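Local coordinates for protein glutaredoxin (Populus tremula x Populus tremuloides, PDB 2E7P) that binds a glutathione-ligated [2Fe-2S] cluster and probably reduces disulfides of small molecules and proteins at the expense of glutathione, at residues G31-V36 with T73-F78; V24-Y29 with Y47-L52. All coordinates share one frame; numbering follows the deposited sequence.

Interaction 1 (G31-V36 with T73-F78); sequences GYCNRV and TVPNVF. With GSH (glutathione), chain H; FES (Fe2/s2 (inorganic) cluster), chain E; GSH (glutathione), chain G.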
loop_
_atom_site.group_PDB
_atom_site.type_symbol
_atom_site.label_atom_id
_atom_site.label_comp_id
_atom_site.label_asym_id
_atom_site.label_seq_id
_atom_site.Cartn_x
_atom_site.Cartn_y
_atom_site.Cartn_z
ATOM N N GLY C 31 0.729 2.418 0.059
ATOM C CA GLY C 31 1.401 3.483 0.768
ATOM C C GLY C 31 2.853 3.648 0.394
ATOM O O GLY C 31 3.358 4.762 0.403
ATOM N N TYR C 32 3.545 2.554 0.071
ATOM C CA TYR C 32 4.915 2.659 -0.433
ATOM C C TYR C 32 4.906 3.470 -1.722
ATOM O O TYR C 32 5.743 4.351 -1.920
ATOM C CB TYR C 32 5.536 1.278 -0.662
ATOM C CG TYR C 32 6.100 0.597 0.590
ATOM C CD1 TYR C 32 6.370 1.335 1.723
ATOM C CD2 TYR C 32 6.351 -0.788 0.624
ATOM C CE1 TYR C 32 6.874 0.749 2.870
ATOM C CE2 TYR C 32 6.890 -1.388 1.761
ATOM C CZ TYR C 32 7.137 -0.592 2.895
ATOM O OH TYR C 32 7.679 -1.085 4.078
ATOM N N CYS C 33 3.933 3.207 -2.596
ATOM C CA CYS C 33 3.764 4.048 -3.802
ATOM C C CYS C 33 3.497 5.524 -3.463
ATOM O O CYS C 33 4.127 6.419 -4.033
ATOM C CB CYS C 33 2.671 3.452 -4.715
ATOM S SG CYS C 33 3.190 1.865 -5.336
ATOM N N ASN C 34 2.582 5.787 -2.532
ATOM C CA ASN C 34 2.361 7.179 -2.043
ATOM C C ASN C 34 3.565 7.899 -1.439
ATOM O O ASN C 34 3.703 9.094 -1.591
ATOM C CB ASN C 34 1.196 7.210 -1.054
ATOM C CG ASN C 34 -0.115 6.750 -1.715
ATOM O OD1 ASN C 34 -0.252 6.849 -2.931
ATOM N ND2 ASN C 34 -1.041 6.210 -0.933
ATOM N N ARG C 35 4.421 7.160 -0.729
ATOM C CA ARG C 35 5.674 7.708 -0.175
ATOM C C ARG C 35 6.633 8.165 -1.312
ATOM O O ARG C 35 7.229 9.247 -1.262
ATOM C CB ARG C 35 6.337 6.653 0.740
ATOM C CG ARG C 35 7.687 7.088 1.440
ATOM C CD ARG C 35 7.543 8.314 2.348
ATOM N NE ARG C 35 8.828 8.648 2.960
ATOM C CZ ARG C 35 9.299 9.886 3.131
ATOM N NH1 ARG C 35 8.584 10.939 2.743
ATOM N NH2 ARG C 35 10.510 10.067 3.685
ATOM N N VAL C 36 6.762 7.356 -2.350
ATOM C CA VAL C 36 7.519 7.802 -3.519
ATOM C C VAL C 36 6.948 9.074 -4.145
ATOM O O VAL C 36 7.678 10.010 -4.456
ATOM C CB VAL C 36 7.625 6.674 -4.558
ATOM C CG1 VAL C 36 8.051 7.220 -5.941
ATOM C CG2 VAL C 36 8.620 5.638 -4.039
ATOM N N THR C 73 7.623 -5.754 -7.896
ATOM C CA THR C 73 6.847 -5.069 -6.889
ATOM C C THR C 73 6.671 -3.597 -7.306
ATOM O O THR C 73 7.385 -3.101 -8.187
ATOM C CB THR C 73 7.594 -5.082 -5.525
ATOM O OG1 THR C 73 8.901 -4.515 -5.708
ATOM C CG2 THR C 73 7.711 -6.508 -4.931
ATOM N N VAL C 74 5.718 -2.913 -6.673
ATOM C CA VAL C 74 5.533 -1.470 -6.836
ATOM C C VAL C 74 5.949 -0.776 -5.533
ATOM O O VAL C 74 5.862 -1.385 -4.465
ATOM C CB VAL C 74 4.068 -1.140 -7.206
ATOM C CG1 VAL C 74 3.724 -1.776 -8.566
ATOM C CG2 VAL C 74 3.127 -1.636 -6.137
ATOM N N PRO C 75 6.417 0.486 -5.598
ATOM C CA PRO C 75 6.608 1.266 -6.818
ATOM C C PRO C 75 7.852 0.807 -7.597
ATOM O O PRO C 75 8.813 0.276 -7.024
ATOM C CB PRO C 75 6.750 2.690 -6.317
ATOM C CG PRO C 75 7.424 2.492 -4.835
ATOM C CD PRO C 75 6.826 1.204 -4.358
ATOM N N ASN C 76 7.809 1.000 -8.898
ATOM C CA ASN C 76 8.960 0.723 -9.749
ATOM C C ASN C 76 9.243 2.029 -10.469
ATOM O O ASN C 76 8.429 2.498 -11.258
ATOM C CB ASN C 76 8.641 -0.429 -10.709
ATOM C CG ASN C 76 9.887 -1.033 -11.329
ATOM O OD1 ASN C 76 10.909 -0.363 -11.472
ATOM N ND2 ASN C 76 9.820 -2.326 -11.652
ATOM N N VAL C 77 10.373 2.657 -10.127
ATOM C CA VAL C 77 10.642 4.032 -10.531
ATOM C C VAL C 77 11.723 4.137 -11.612
ATOM O O VAL C 77 12.803 3.563 -11.491
ATOM C CB VAL C 77 11.099 4.890 -9.317
ATOM C CG1 VAL C 77 11.344 6.333 -9.746
ATOM C CG2 VAL C 77 10.068 4.816 -8.142
ATOM N N PHE C 78 11.421 4.912 -12.635
ATOM C CA PHE C 78 12.342 5.227 -13.718
ATOM C C PHE C 78 12.532 6.722 -13.777
ATOM O O PHE C 78 11.549 7.499 -13.704
ATOM C CB PHE C 78 11.734 4.792 -15.052
ATOM C CG PHE C 78 11.753 3.314 -15.267
ATOM C CD1 PHE C 78 12.750 2.733 -16.054
ATOM C CD2 PHE C 78 10.789 2.504 -14.685
ATOM C CE1 PHE C 78 12.779 1.331 -16.259
ATOM C CE2 PHE C 78 10.799 1.112 -14.874
ATOM C CZ PHE C 78 11.788 0.523 -15.669
HETATM N N1 GSH H . 11.371 -3.047 -1.009
HETATM C CA1 GSH H . 10.288 -2.692 -1.930
HETATM C C1 GSH H . 10.351 -1.210 -2.168
HETATM O O11 GSH H . 9.722 -0.652 -3.113
HETATM O O12 GSH H . 11.088 -0.566 -1.389
HETATM C CB1 GSH H . 8.945 -3.171 -1.356
HETATM C CG1 GSH H . 7.759 -2.966 -2.328
HETATM C CD1 GSH H . 6.571 -3.810 -1.953
HETATM O OE1 GSH H . 6.616 -4.618 -1.037
HETATM N N2 GSH H . 5.497 -3.687 -2.725
HETATM C CA2 GSH H . 4.290 -4.487 -2.486
HETATM C C2 GSH H . 3.880 -5.100 -3.808
HETATM O O2 GSH H . 4.199 -4.599 -4.905
HETATM C CB2 GSH H . 3.153 -3.572 -1.928
HETATM S SG2 GSH H . 3.195 -2.548 -0.396
HETATM N N3 GSH H . 3.150 -6.220 -3.786
HETATM C CA3 GSH H . 2.692 -6.839 -4.997
HETATM C C3 GSH H . 1.649 -5.920 -5.623
HETATM O O31 GSH H . 0.943 -5.151 -4.926
HETATM O O32 GSH H . 1.510 -5.973 -6.853
HETATM FE FE1 FES E . 2.116 -1.180 -0.149
HETATM FE FE2 FES E . 0.679 -0.838 2.239
HETATM S S1 FES E . 0.647 -1.432 0.671
HETATM S S2 FES E . 2.294 -0.539 1.496
HETATM N N1 GSH G . -10.791 5.121 -1.717
HETATM C CA1 GSH G . -10.265 6.357 -1.136
HETATM C C1 GSH G . -10.827 7.488 -1.942
HETATM O O11 GSH G . -10.677 8.683 -1.606
HETATM O O12 GSH G . -11.426 7.183 -2.988
HETATM C CB1 GSH G . -8.736 6.290 -1.286
HETATM C CG1 GSH G . -7.920 7.494 -0.746
HETATM C CD1 GSH G . -6.457 7.121 -0.426
HETATM O OE1 GSH G . -6.050 5.982 -0.612
HETATM N N2 GSH G . -5.654 8.085 0.037
HETATM C CA2 GSH G . -4.284 7.853 0.461
HETATM C C2 GSH G . -4.273 8.050 1.948
HETATM O O2 GSH G . -5.036 8.863 2.431
HETATM C CB2 GSH G . -3.419 8.968 -0.085
HETATM S SG2 GSH G . -3.176 8.784 -1.860
HETATM N N3 GSH G . -3.416 7.375 2.728
HETATM C CA3 GSH G . -3.313 7.520 4.180
HETATM C C3 GSH G . -2.674 8.850 4.546
HETATM O O31 GSH G . -2.217 9.625 3.668
HETATM O O32 GSH G . -2.594 9.181 5.746
#
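Cys-33, in the first turn of helix 31-42, and Pro-75, at the entry to strand 76-79, bring the two backbones to 5.0 Å between their CA atoms. The peptide bond before Pro-75 is cis, a hallmark of the thioredoxin fold, and it sets the proline ring against the helix. Cys-33 SG, placed beside its own backbone N by a chi1 of -65° that aims it at the cis peptide, lies 3.5 Å from Pro-75 N and also touches CG2 of Val-74. Farther along the helix, Val-36 crosses the proline ring, its CG2 a tight 3.5 Å from Pro-75 CG, while its CG1 meets Val-77 CG2 tip to tip. At the other end, CB of Tyr-32 rests 3.9 Å from Pro-75 CD, but the ring leads away to the cofactor: the cluster sulfur S2 sits over one face, towards the rim, and CD2 lies 3.8 Å from the glutathione sulfur SG2. An alanine here removes the ring and would probably leave both sulfurs without aromatic cover on this side. Val-74 N donates to O2 of the same glutathione at 2.9 Å, and Val-74 O accepts from its N2. The segments thus meet through apolar packing while glutathione, whose SG2 ligates FE1, uses both polar backbone atoms of Val-74, so the cis-proline turn serves helix packing and cofactor binding at once.

Interaction 2 (V24-Y29 with Y47-L52); sequences VFSKTY and YKVVEL. With GSH (glutathione), chain H.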
loop_
_atom_site.group_PDB
_atom_site.type_symbol
_atom_site.label_atom_id
_atom_site.label_comp_id
_atom_site.label_asym_id
_atom_site.label_seq_id
_atom_site.Cartn_x
_atom_site.Cartn_y
_atom_site.Cartn_z
ATOM N N VAL C 24 6.535 6.388 -12.653
ATOM C CA VAL C 24 6.320 5.550 -11.466
ATOM C C VAL C 24 5.253 4.499 -11.774
ATOM O O VAL C 24 4.090 4.817 -11.873
ATOM C CB VAL C 24 5.882 6.397 -10.237
ATOM C CG1 VAL C 24 5.690 5.519 -9.019
ATOM C CG2 VAL C 24 6.939 7.468 -9.903
ATOM N N PHE C 25 5.653 3.244 -11.915
ATOM C CA PHE C 25 4.685 2.132 -11.864
ATOM C C PHE C 25 4.223 1.898 -10.417
ATOM O O PHE C 25 5.022 1.778 -9.506
ATOM C CB PHE C 25 5.255 0.854 -12.512
ATOM C CG PHE C 25 5.618 1.024 -13.974
ATOM C CD1 PHE C 25 4.687 0.781 -14.975
ATOM C CD2 PHE C 25 6.900 1.400 -14.338
ATOM C CE1 PHE C 25 5.025 0.892 -16.316
ATOM C CE2 PHE C 25 7.242 1.553 -15.676
ATOM C CZ PHE C 25 6.294 1.289 -16.667
ATOM N N SER C 26 2.908 1.846 -10.235
ATOM C CA SER C 26 2.274 2.038 -8.948
ATOM C C SER C 26 0.993 1.179 -8.843
ATOM O O SER C 26 0.548 0.593 -9.821
ATOM C CB SER C 26 1.947 3.538 -8.808
ATOM O OG SER C 26 1.235 3.828 -7.632
ATOM N N LYS C 27 0.463 1.054 -7.629
ATOM C CA LYS C 27 -0.860 0.516 -7.365
ATOM C C LYS C 27 -1.531 1.587 -6.499
ATOM O O LYS C 27 -0.875 2.219 -5.648
ATOM C CB LYS C 27 -0.802 -0.809 -6.587
ATOM C CG LYS C 27 -0.217 -2.041 -7.321
ATOM C CD LYS C 27 -1.197 -2.720 -8.223
ATOM C CE LYS C 27 -0.498 -3.805 -9.052
ATOM N NZ LYS C 27 -0.530 -5.177 -8.420
ATOM N N THR C 28 -2.834 1.801 -6.728
ATOM C CA THR C 28 -3.555 2.925 -6.122
ATOM C C THR C 28 -3.678 2.737 -4.614
ATOM O O THR C 28 -3.747 3.695 -3.865
ATOM C CB THR C 28 -4.974 3.056 -6.691
ATOM O OG1 THR C 28 -5.659 1.804 -6.514
ATOM C CG2 THR C 28 -4.941 3.449 -8.190
ATOM N N TYR C 29 -3.690 1.486 -4.176
ATOM C CA TYR C 29 -3.859 1.176 -2.766
ATOM C C TYR C 29 -2.565 1.209 -1.925
ATOM O O TYR C 29 -2.638 1.042 -0.698
ATOM C CB TYR C 29 -4.559 -0.187 -2.626
ATOM C CG TYR C 29 -3.821 -1.317 -3.303
ATOM C CD1 TYR C 29 -2.673 -1.882 -2.710
ATOM C CD2 TYR C 29 -4.252 -1.811 -4.540
ATOM C CE1 TYR C 29 -1.985 -2.903 -3.329
ATOM C CE2 TYR C 29 -3.569 -2.853 -5.180
ATOM C CZ TYR C 29 -2.440 -3.382 -4.563
ATOM O OH TYR C 29 -1.778 -4.388 -5.191
ATOM N N TYR C 47 5.949 13.955 -12.744
ATOM C CA TYR C 47 6.195 12.545 -13.021
ATOM C C TYR C 47 4.923 11.949 -13.553
ATOM O O TYR C 47 3.855 12.482 -13.335
ATOM C CB TYR C 47 6.681 11.803 -11.748
ATOM C CG TYR C 47 5.831 12.081 -10.525
ATOM C CD1 TYR C 47 4.745 11.248 -10.180
ATOM C CD2 TYR C 47 6.075 13.205 -9.724
ATOM C CE1 TYR C 47 3.945 11.556 -9.061
ATOM C CE2 TYR C 47 5.286 13.493 -8.615
ATOM C CZ TYR C 47 4.234 12.679 -8.293
ATOM O OH TYR C 47 3.468 13.009 -7.178
ATOM N N LYS C 48 5.039 10.839 -14.247
ATOM C CA LYS C 48 3.873 10.125 -14.710
ATOM C C LYS C 48 3.656 8.887 -13.829
ATOM O O LYS C 48 4.590 8.170 -13.520
ATOM C CB LYS C 48 4.087 9.733 -16.165
ATOM C CG LYS C 48 3.074 8.775 -16.686
ATOM C CD LYS C 48 3.365 8.423 -18.115
ATOM C CE LYS C 48 2.347 7.414 -18.586
ATOM N NZ LYS C 48 2.003 7.751 -19.956
ATOM N N VAL C 49 2.419 8.650 -13.422
ATOM C CA VAL C 49 2.096 7.501 -12.615
ATOM C C VAL C 49 1.335 6.510 -13.495
ATOM O O VAL C 49 0.344 6.868 -14.145
ATOM C CB VAL C 49 1.237 7.862 -11.383
ATOM C CG1 VAL C 49 0.981 6.629 -10.576
ATOM C CG2 VAL C 49 1.947 8.888 -10.515
ATOM N N VAL C 50 1.808 5.270 -13.517
ATOM C CA VAL C 50 1.076 4.210 -14.200
ATOM C C VAL C 50 0.487 3.367 -13.114
ATOM O O VAL C 50 1.188 2.617 -12.503
ATOM C CB VAL C 50 2.033 3.362 -15.068
ATOM C CG1 VAL C 50 1.264 2.226 -15.789
ATOM C CG2 VAL C 50 2.796 4.274 -16.057
ATOM N N GLU C 51 -0.799 3.512 -12.833
ATOM C CA GLU C 51 -1.405 2.672 -11.817
ATOM C C GLU C 51 -1.740 1.324 -12.430
ATOM O O GLU C 51 -2.680 1.204 -13.204
ATOM C CB GLU C 51 -2.642 3.348 -11.229
ATOM C CG GLU C 51 -2.364 4.757 -10.684
ATOM C CD GLU C 51 -1.706 4.761 -9.294
ATOM O OE1 GLU C 51 -1.214 3.710 -8.833
ATOM O OE2 GLU C 51 -1.636 5.849 -8.660
ATOM N N LEU C 52 -0.977 0.289 -12.077
ATOM C CA LEU C 52 -1.144 -0.990 -12.755
ATOM C C LEU C 52 -2.507 -1.644 -12.486
ATOM O O LEU C 52 -3.043 -2.314 -13.357
ATOM C CB LEU C 52 0.009 -1.940 -12.427
ATOM C CG LEU C 52 1.424 -1.555 -12.912
ATOM C CD1 LEU C 52 2.472 -2.377 -12.174
ATOM C CD2 LEU C 52 1.618 -1.679 -14.434
HETATM N N1 GSH H . 11.371 -3.047 -1.009
HETATM C CA1 GSH H . 10.288 -2.692 -1.930
HETATM C C1 GSH H . 10.351 -1.210 -2.168
HETATM O O11 GSH H . 9.722 -0.652 -3.113
HETATM O O12 GSH H . 11.088 -0.566 -1.389
HETATM C CB1 GSH H . 8.945 -3.171 -1.356
HETATM C CG1 GSH H . 7.759 -2.966 -2.328
HETATM C CD1 GSH H . 6.571 -3.810 -1.953
HETATM O OE1 GSH H . 6.616 -4.618 -1.037
HETATM N N2 GSH H . 5.497 -3.687 -2.725
HETATM C CA2 GSH H . 4.290 -4.487 -2.486
HETATM C C2 GSH H . 3.880 -5.100 -3.808
HETATM O O2 GSH H . 4.199 -4.599 -4.905
HETATM C CB2 GSH H . 3.153 -3.572 -1.928
HETATM S SG2 GSH H . 3.195 -2.548 -0.396
HETATM N N3 GSH H . 3.150 -6.220 -3.786
HETATM C CA3 GSH H . 2.692 -6.839 -4.997
HETATM C C3 GSH H . 1.649 -5.920 -5.623
HETATM O O31 GSH H . 0.943 -5.151 -4.926
HETATM O O32 GSH H . 1.510 -5.973 -6.853
#
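Ser-26 and Glu-51 stand side by side as the last bridged pair of two parallel strands, which belong to a beta-alpha-beta unit of the thioredoxin fold. The ladder runs from Val-24 N to Lys-48 O, a bond of 2.8 Å, through Val-24 O and Ser-26 N, both paired with Val-50, to Leu-52 N on Ser-26 O. On one face of the sheet, Phe-25 lies alongside Val-50, with CD1 3.7 Å from Val-50 CB; on the other are Val-24, Val-49, Ser-26 and Glu-51. Glu-51 can be followed outward. Its CB and CG both rest on Thr-28 CG2, and a bend at chi2 (-79°) folds the chain back so that CD lies 3.7 Å from the same methyl. OE2 forms a salt bridge with Lys-37 of the intervening helix, while OE1 accepts the hydroxyl of Ser-26. Past the strand end, Lys-27 CE packs 3.9 Å from Leu-52 CB, and Lys-27 CB lies over one face of the Tyr-29 ring, towards its rim. Their tips divide one glutathione carboxylate, Lys-27 NZ donating to O32 and Tyr-29 OH to O31. In the Ser-26 to Glu-51 bond, OG approaches OE1 at 2.7 Å from 36° above the carboxylate plane.

From the N terminus, helix 3-18 leads into strand 22-26, whose end opens interaction 2. The chain passes straight on into helix 31-42, the first half of interaction 1; the helix carries it back, and strand 48-51 then runs parallel to 22-26, where interaction 2 closes the beta-alpha-beta crossover. Helix 58-69 follows before residues 73-78 close the longer loop of interaction 1. The segments therefore alternate along the chain, and the two loops cross. Strand 22-26 is the common neighbour, pairing with 48-51 on one flank and 76-79 on the other. Together the contacts tie the helix and three strands into one unit, and both reach the same glutathione, through Val-74 in one and through Lys-27 and Tyr-29 in the other.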